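Local coordinates for uncharacterized protein (Thermus thermophilus HB8, PDB 6SCE) that probably acts as a Type III CRISPR defence DNA nuclease, switched on when cyclic oligoadenylate binds to its CARF region, at residues E142-R145 with L146-P150; A572-V575 with R576-G580. One frame throughout, in Å; residues are numbered along the deposited sequence. Where two conformers were deposited one is given.

Followed from the N terminus, the chain meets the two contacts in series, contact 1 finishing long before contact 2 begins, so they neither nest nor cross. Each is a local turn of one helix and closes no long loop. Contact 1 sits on helix 140-148, which follows the first mixed sheet and packs on helices 15-28 and 44-59, where it holds an adenine of the bound oligonucleotide. Contact 2 ends helix 561-579, the helical connection between strands 551-558 and 584-592 of the C-terminal sheet, and leans on helices 206-220 and 240-257. The centres of contact 1 and contact 2 lie about 26 Å apart. The nearest atoms of contact 1 and contact 2 are about 14 Å apart, so the two do not touch.

Contact 1: E142-R145 with L146-P150; sequences EYAR and LYLEP. With nucleotides of chain B.
Similar first torsions, chi1 -84° in Tyr143 and -68° in Tyr147, send these two rings, one helical turn apart, out side by side in the same direction. The CD1-CE1 side of the Tyr143 ring rests over a face of Tyr147, with Tyr143 CD1 3.3 Å from Tyr147 CE2. The ring planes make an oblique pair at 57°, and because the side chains point the same way both hydroxyls reach one amino group, N6 of nucleotide A2 of chain B. N6 of A2 of chain B donates to Tyr143 OH at 3.0 Å, almost straight, and to Tyr147 OH at 3.2 Å along a more bent path. Approaching both rings at their edges, the amino group is gripped by two hydroxyl acceptors, an arrangement consistent with recognition of adenine in the activator. Each hydroxyl has a second partner, Gly186 O for Tyr143 and Asp13 OD1 for Tyr147, which should fix how it is presented to the base.

Behind the rings the backbone supplies the spacing, Tyr147 N bonding to Tyr143 O at 2.8 Å. The helix then widens: Ala144 O takes a straight bond from Glu149 N, 2.8 Å long, and a weak one from Leu148 N. Pro150 has no N-H to offer, and its CD instead packs 3.2 Å from Arg145 O. A water donates to Arg145 O at 2.7 Å and to Glu149 OE1 at 2.6 Å, linking the glutamate carboxylate to the Arg145 carbonyl.

Helix 140-148 lies against helices 15-28 and 44-59, which connect strands of the first sheet. Leu146 packs on Phe53 and Leu56 of helix 44-59 and on Tyr18 of helix 15-28, while Arg145 pairs with Glu59. On the side of strand 179-184, Tyr143 touches Phe181 and Val183.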
ATOM      1  N   GLU A 142       0.506  -8.432  24.734  1.00 24.78           N
ATOM      2  CA  GLU A 142      -0.538  -7.464  24.251  1.00 26.97           C
ATOM      3  C   GLU A 142      -0.785  -7.675  22.746  1.00 25.82           C
ATOM      4  O   GLU A 142      -1.919  -7.741  22.313  1.00 25.35           O
ATOM      5  CB  GLU A 142      -0.121  -6.056  24.601  1.00 25.16           C
ATOM      6  CG  GLU A 142      -0.391  -5.723  26.063  1.00 26.07           C
ATOM      7  CD  GLU A 142       0.237  -4.451  26.559  1.00 28.80           C
ATOM      8  OE1 GLU A 142       1.288  -4.033  26.027  1.00 29.15           O
ATOM      9  OE2 GLU A 142      -0.334  -3.831  27.515  1.00 28.59           O
ATOM     10  N   TYR A 143       0.287  -7.797  21.943  1.00 25.47           N
ATOM     11  CA  TYR A 143       0.096  -8.136  20.532  1.00 25.32           C
ATOM     12  C   TYR A 143      -0.591  -9.468  20.316  1.00 26.60           C
ATOM     13  O   TYR A 143      -1.416  -9.589  19.428  1.00 27.72           O
ATOM     14  CB  TYR A 143       1.418  -8.094  19.781  1.00 24.73           C
ATOM     15  CG  TYR A 143       1.799  -6.733  19.332  1.00 24.40           C
ATOM     16  CD1 TYR A 143       1.073  -6.087  18.338  1.00 25.94           C
ATOM     17  CD2 TYR A 143       2.860  -6.067  19.885  1.00 25.24           C
ATOM     18  CE1 TYR A 143       1.439  -4.841  17.885  1.00 25.82           C
ATOM     19  CE2 TYR A 143       3.239  -4.820  19.422  1.00 26.81           C
ATOM     20  CZ  TYR A 143       2.509  -4.202  18.434  1.00 26.04           C
ATOM     21  OH  TYR A 143       2.859  -2.923  17.999  1.00 25.36           O
ATOM     22  N   ALA A 144      -0.267 -10.467  21.138  1.00 27.41           N
ATOM     23  CA  ALA A 144      -0.896 -11.769  21.001  1.00 29.20           C
ATOM     24  C   ALA A 144      -2.389 -11.692  21.243  1.00 26.79           C
ATOM     25  O   ALA A 144      -3.187 -12.317  20.509  1.00 29.07           O
ATOM     26  CB  ALA A 144      -0.249 -12.794  21.938  1.00 31.36           C
ATOM     27  N   ARG A 145      -2.815 -10.930  22.239  1.00 27.36           N
ATOM     28  CA  ARG A 145      -4.246 -10.896  22.492  1.00 28.49           C
ATOM     29  C   ARG A 145      -4.996 -10.019  21.453  1.00 27.56           C
ATOM     30  O   ARG A 145      -6.153 -10.261  21.174  1.00 29.20           O
ATOM     31  CB  ARG A 145      -4.576 -10.542  23.957  1.00 32.77           C
ATOM     32  CG  ARG A 145      -4.221  -9.135  24.371  1.00 30.82           C
ATOM     33  CD  ARG A 145      -4.692  -8.808  25.799  1.00 30.87           C
ATOM     34  NE  ARG A 145      -6.114  -9.033  25.929  1.00 30.16           N
ATOM     35  CZ  ARG A 145      -6.763  -9.256  27.053  1.00 31.12           C
ATOM     36  NH1 ARG A 145      -6.129  -9.201  28.231  1.00 30.95           N
ATOM     37  NH2 ARG A 145      -8.072  -9.473  26.988  1.00 32.93           N
ATOM     38  N   LEU A 146      -4.324  -9.025  20.874  1.00 27.62           N
ATOM     39  CA  LEU A 146      -4.928  -8.139  19.859  1.00 26.05           C
ATOM     40  C   LEU A 146      -4.882  -8.689  18.441  1.00 27.06           C
ATOM     41  O   LEU A 146      -5.775  -8.397  17.660  1.00 26.63           O
ATOM     42  CB  LEU A 146      -4.230  -6.767  19.859  1.00 26.48           C
ATOM     43  CG  LEU A 146      -4.439  -5.888  21.116  1.00 27.44           C
ATOM     44  CD1 LEU A 146      -3.689  -4.582  21.008  1.00 29.95           C
ATOM     45  CD2 LEU A 146      -5.923  -5.652  21.306  1.00 28.63           C
ATOM     46  N   TYR A 147      -3.846  -9.463  18.113  1.00 26.14           N
ATOM     47  CA  TYR A 147      -3.621  -9.961  16.744  1.00 26.22           C
ATOM     48  C   TYR A 147      -3.754 -11.473  16.633  1.00 28.32           C
ATOM     49  O   TYR A 147      -4.426 -11.983  15.733  1.00 30.03           O
ATOM     50  CB  TYR A 147      -2.222  -9.621  16.261  1.00 26.94           C
ATOM     51  CG  TYR A 147      -1.897  -8.147  16.025  1.00 27.18           C
ATOM     52  CD1 TYR A 147      -2.852  -7.139  16.181  1.00 26.70           C
ATOM     53  CD2 TYR A 147      -0.618  -7.777  15.618  1.00 27.07           C
ATOM     54  CE1 TYR A 147      -2.524  -5.810  15.930  1.00 25.79           C
ATOM     55  CE2 TYR A 147      -0.282  -6.449  15.372  1.00 25.96           C
ATOM     56  CZ  TYR A 147      -1.237  -5.472  15.519  1.00 26.01           C
ATOM     57  OH  TYR A 147      -0.908  -4.143  15.252  1.00 27.12           O
ATOM     58  N   LEU A 148      -3.058 -12.201  17.502  1.00 28.58           N
ATOM     59  CA  LEU A 148      -2.948 -13.641  17.292  1.00 31.01           C
ATOM     60  C   LEU A 148      -4.186 -14.393  17.772  1.00 29.94           C
ATOM     61  O   LEU A 148      -4.776 -15.192  17.034  1.00 31.81           O
ATOM     62  CB  LEU A 148      -1.697 -14.176  17.946  1.00 30.18           C
ATOM     63  CG  LEU A 148      -0.413 -13.515  17.478  1.00 33.08           C
ATOM     64  CD1 LEU A 148       0.763 -14.196  18.141  1.00 33.34           C
ATOM     65  CD2 LEU A 148      -0.267 -13.526  15.962  1.00 34.93           C
ATOM     66  N   GLU A 149      -4.620 -14.102  18.984  1.00 31.90           N
ATOM     67  CA  GLU A 149      -5.807 -14.745  19.521  1.00 36.47           C
ATOM     68  C   GLU A 149      -7.026 -14.582  18.603  1.00 36.94           C
ATOM     69  O   GLU A 149      -7.679 -15.575  18.266  1.00 35.78           O
ATOM     70  CB  GLU A 149      -6.090 -14.247  20.949  1.00 40.47           C
ATOM     71  CG  GLU A 149      -7.278 -14.919  21.623  1.00 49.76           C
ATOM     72  CD  GLU A 149      -8.633 -14.451  21.087  1.00 58.60           C
ATOM     73  OE1 GLU A 149      -8.803 -13.232  20.803  1.00 64.96           O
ATOM     74  OE2 GLU A 149      -9.555 -15.302  20.965  1.00 65.43           O
ATOM     75  N   PRO A 150      -7.359 -13.345  18.189  1.00 35.29           N
ATOM     76  CA  PRO A 150      -8.545 -13.270  17.318  1.00 35.98           C
ATOM     77  C   PRO A 150      -8.408 -13.952  15.956  1.00 37.05           C
ATOM     78  O   PRO A 150      -9.408 -14.234  15.339  1.00 37.80           O
ATOM     79  CB  PRO A 150      -8.745 -11.757  17.116  1.00 36.47           C
ATOM     80  CG  PRO A 150      -7.441 -11.155  17.429  1.00 35.55           C
ATOM     81  CD  PRO A 150      -6.876 -12.003  18.540  1.00 34.11           C
TER
ATOM     82  P     A B   2      -5.218   2.373  10.996  1.00 22.38           P
ATOM     83  OP1   A B   2      -5.250   0.898  10.751  1.00 22.57           O
ATOM     84  OP2   A B   2      -5.925   3.004  12.165  1.00 21.84           O
ATOM     85  O5'   A B   2      -3.672   2.794  11.090  1.00 22.76           O
ATOM     86  C5'   A B   2      -3.350   4.124  11.561  1.00 23.16           C
ATOM     87  C4'   A B   2      -1.852   4.281  11.621  1.00 23.20           C
ATOM     88  O4'   A B   2      -1.336   3.395  12.651  1.00 24.31           O
ATOM     89  C3'   A B   2      -1.093   3.948  10.343  1.00 24.23           C
ATOM     90  O3'   A B   2      -0.041   4.883  10.107  1.00 25.21           O
ATOM     91  C2'   A B   2      -0.492   2.578  10.644  1.00 25.79           C
ATOM     92  O2'   A B   2       0.718   2.357   9.953  1.00 25.63           O
ATOM     93  C1'   A B   2      -0.237   2.688  12.140  1.00 25.00           C
ATOM     94  N9    A B   2      -0.095   1.422  12.834  1.00 23.37           N
ATOM     95  C8    A B   2      -0.531   0.184  12.420  1.00 23.26           C
ATOM     96  N7    A B   2      -0.187  -0.770  13.248  1.00 23.45           N
ATOM     97  C5    A B   2       0.530  -0.133  14.250  1.00 22.67           C
ATOM     98  C6    A B   2       1.173  -0.607  15.409  1.00 24.40           C
ATOM     99  N6    A B   2       1.268  -1.896  15.728  1.00 23.72           N
ATOM    100  N1    A B   2       1.757   0.313  16.213  1.00 23.18           N
ATOM    101  C2    A B   2       1.743   1.596  15.827  1.00 24.13           C
ATOM    102  N3    A B   2       1.183   2.157  14.755  1.00 23.25           N
ATOM    103  C4    A B   2       0.592   1.223  13.997  1.00 24.39           C
TER
HETATM  104  O   HOH W   1      -8.005 -11.509  22.605  1.00 32.83           O

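Contact 2: A572-V575 with R576-G580; sequences AELV and RSVGG
Helix 561-579 is the crossover of a beta-alpha-beta unit whose strands, 551-558 and 584-592, run parallel in the C-terminal sheet, and its last turns carry this contact. The surrounding domain is consistent with a restriction-endonuclease-like nuclease fold. On the side of helix 206-220, Glu573 and Arg576 form a salt bridge. Arg576 starts extended, with CG anti to the backbone N, and then bends at chi3 (69°), which brings its guanidinium alongside the carboxylate. NH2 and NE of Arg576 both reach Glu573 OE1, at 2.9 and 3.2 Å; the oxygen lies in the guanidinium plane, at its edge, while the two flat groups stand 77° apart. A water also donates to Glu573 OE1, and Arg576 NH2 has a further partner in Ser213 OG of helix 206-220. With a leucine here, Glu573 OE1 would probably lose its cationic mate and be freer to turn, and Ser213 OG would lose its bond from NH2.

Toward the sheet, Leu574 CD1 meets Val578 CG2 at 3.6 Å, and both residues rest on Phe554 of strand 551-558. The helix closes with a wider pi-type turn. A methyl group on Gly579 would run into Val575 O, and Gly580 leaves the helix with positive phi (116°), its N donating to Val575 O at 3.0 Å.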
ATOM      1  N   ALA A 572      -2.008 -12.110  -6.291  1.00 36.52           N
ATOM      2  CA  ALA A 572      -2.611 -11.297  -5.225  1.00 38.25           C
ATOM      3  C   ALA A 572      -1.577 -10.378  -4.574  1.00 39.40           C
ATOM      4  O   ALA A 572      -1.880  -9.218  -4.232  1.00 35.39           O
ATOM      5  CB  ALA A 572      -3.279 -12.181  -4.171  1.00 40.47           C
ATOM      6  N   GLU A 573      -0.347 -10.883  -4.438  1.00 40.82           N
ATOM      7  CA  GLU A 573       0.727 -10.104  -3.813  1.00 42.13           C
ATOM      8  C   GLU A 573       1.301  -9.088  -4.785  1.00 39.52           C
ATOM      9  O   GLU A 573       1.672  -7.985  -4.374  1.00 36.84           O
ATOM     10  CB  GLU A 573       1.843 -11.024  -3.296  1.00 42.86           C
ATOM     11  CG  GLU A 573       1.382 -12.078  -2.295  1.00 44.91           C
ATOM     12  CD  GLU A 573       0.797 -11.497  -1.024  1.00 48.50           C
ATOM     13  OE1 GLU A 573       1.096 -10.336  -0.684  1.00 50.24           O
ATOM     14  OE2 GLU A 573       0.024 -12.210  -0.357  1.00 59.94           O
ATOM     15  N   LEU A 574       1.407  -9.461  -6.061  1.00 34.74           N
ATOM     16  CA  LEU A 574       1.861  -8.517  -7.084  1.00 38.00           C
ATOM     17  C   LEU A 574       0.881  -7.354  -7.168  1.00 35.46           C
ATOM     18  O   LEU A 574       1.279  -6.196  -7.233  1.00 33.90           O
ATOM     19  CB  LEU A 574       1.975  -9.194  -8.464  1.00 38.20           C
ATOM     20  CG  LEU A 574       2.196  -8.257  -9.649  1.00 41.71           C
ATOM     21  CD1 LEU A 574       3.611  -7.681  -9.579  1.00 42.12           C
ATOM     22  CD2 LEU A 574       1.918  -8.953 -10.979  1.00 43.74           C
ATOM     23  N   VAL A 575      -0.407  -7.682  -7.188  1.00 34.57           N
ATOM     24  CA  VAL A 575      -1.450  -6.661  -7.280  1.00 35.95           C
ATOM     25  C   VAL A 575      -1.335  -5.708  -6.082  1.00 34.94           C
ATOM     26  O   VAL A 575      -1.299  -4.488  -6.261  1.00 33.73           O
ATOM     27  CB  VAL A 575      -2.844  -7.311  -7.370  1.00 35.90           C
ATOM     28  CG1 VAL A 575      -3.966  -6.282  -7.150  1.00 34.38           C
ATOM     29  CG2 VAL A 575      -3.008  -7.991  -8.737  1.00 36.10           C
ATOM     30  N   ARG A 576      -1.238  -6.280  -4.880  1.00 34.81           N
ATOM     31  CA  ARG A 576      -1.152  -5.498  -3.658  1.00 38.05           C
ATOM     32  C   ARG A 576       0.076  -4.606  -3.633  1.00 35.46           C
ATOM     33  O   ARG A 576      -0.020  -3.401  -3.380  1.00 32.80           O
ATOM     34  CB  ARG A 576      -1.153  -6.402  -2.405  1.00 41.01           C
ATOM     35  CG  ARG A 576      -0.961  -5.636  -1.086  1.00 46.21           C
ATOM     36  CD  ARG A 576      -1.111  -6.527   0.149  1.00 52.84           C
ATOM     37  NE  ARG A 576      -0.008  -7.487   0.297  1.00 59.41           N
ATOM     38  CZ  ARG A 576       1.119  -7.290   0.999  1.00 64.67           C
ATOM     39  NH1 ARG A 576       1.345  -6.158   1.663  1.00 67.69           N
ATOM     40  NH2 ARG A 576       2.042  -8.246   1.040  1.00 65.35           N
ATOM     41  N   SER A 577       1.231  -5.196  -3.893  1.00 35.67           N
ATOM     42  CA  SER A 577       2.492  -4.494  -3.703  0.50 36.87           C
ATOM     43  C   SER A 577       2.774  -3.488  -4.806  1.00 35.57           C
ATOM     44  O   SER A 577       3.094  -2.333  -4.523  1.00 35.40           O
ATOM     45  CB  SER A 577       3.630  -5.494  -3.581  0.50 38.55           C
ATOM     46  OG  SER A 577       3.428  -6.283  -2.431  0.50 41.90           O
ATOM     47  N   VAL A 578       2.635  -3.922  -6.059  1.00 32.15           N
ATOM     48  CA  VAL A 578       2.981  -3.088  -7.184  1.00 32.75           C
ATOM     49  C   VAL A 578       1.788  -2.221  -7.648  1.00 33.16           C
ATOM     50  O   VAL A 578       1.968  -1.045  -7.963  1.00 35.22           O
ATOM     51  CB  VAL A 578       3.535  -3.923  -8.361  1.00 34.53           C
ATOM     52  CG1 VAL A 578       3.785  -3.038  -9.570  1.00 33.36           C
ATOM     53  CG2 VAL A 578       4.808  -4.664  -7.931  1.00 35.70           C
ATOM     54  N   GLY A 579       0.588  -2.806  -7.682  1.00 34.45           N
ATOM     55  CA  GLY A 579      -0.609  -2.061  -8.086  1.00 34.14           C
ATOM     56  C   GLY A 579      -1.066  -1.100  -6.985  1.00 31.94           C
ATOM     57  O   GLY A 579      -1.507   0.014  -7.260  1.00 34.70           O
ATOM     58  N   GLY A 580      -0.999  -1.550  -5.740  1.00 31.39           N
ATOM     59  CA  GLY A 580      -1.391  -0.707  -4.621  1.00 30.62           C
ATOM     60  C   GLY A 580      -2.589  -1.261  -3.889  1.00 29.83           C
ATOM     61  O   GLY A 580      -3.164  -2.320  -4.249  1.00 29.72           O
TER
HETATM   62  O   HOH W   2       3.460  -8.478  -1.190  1.00 63.45           O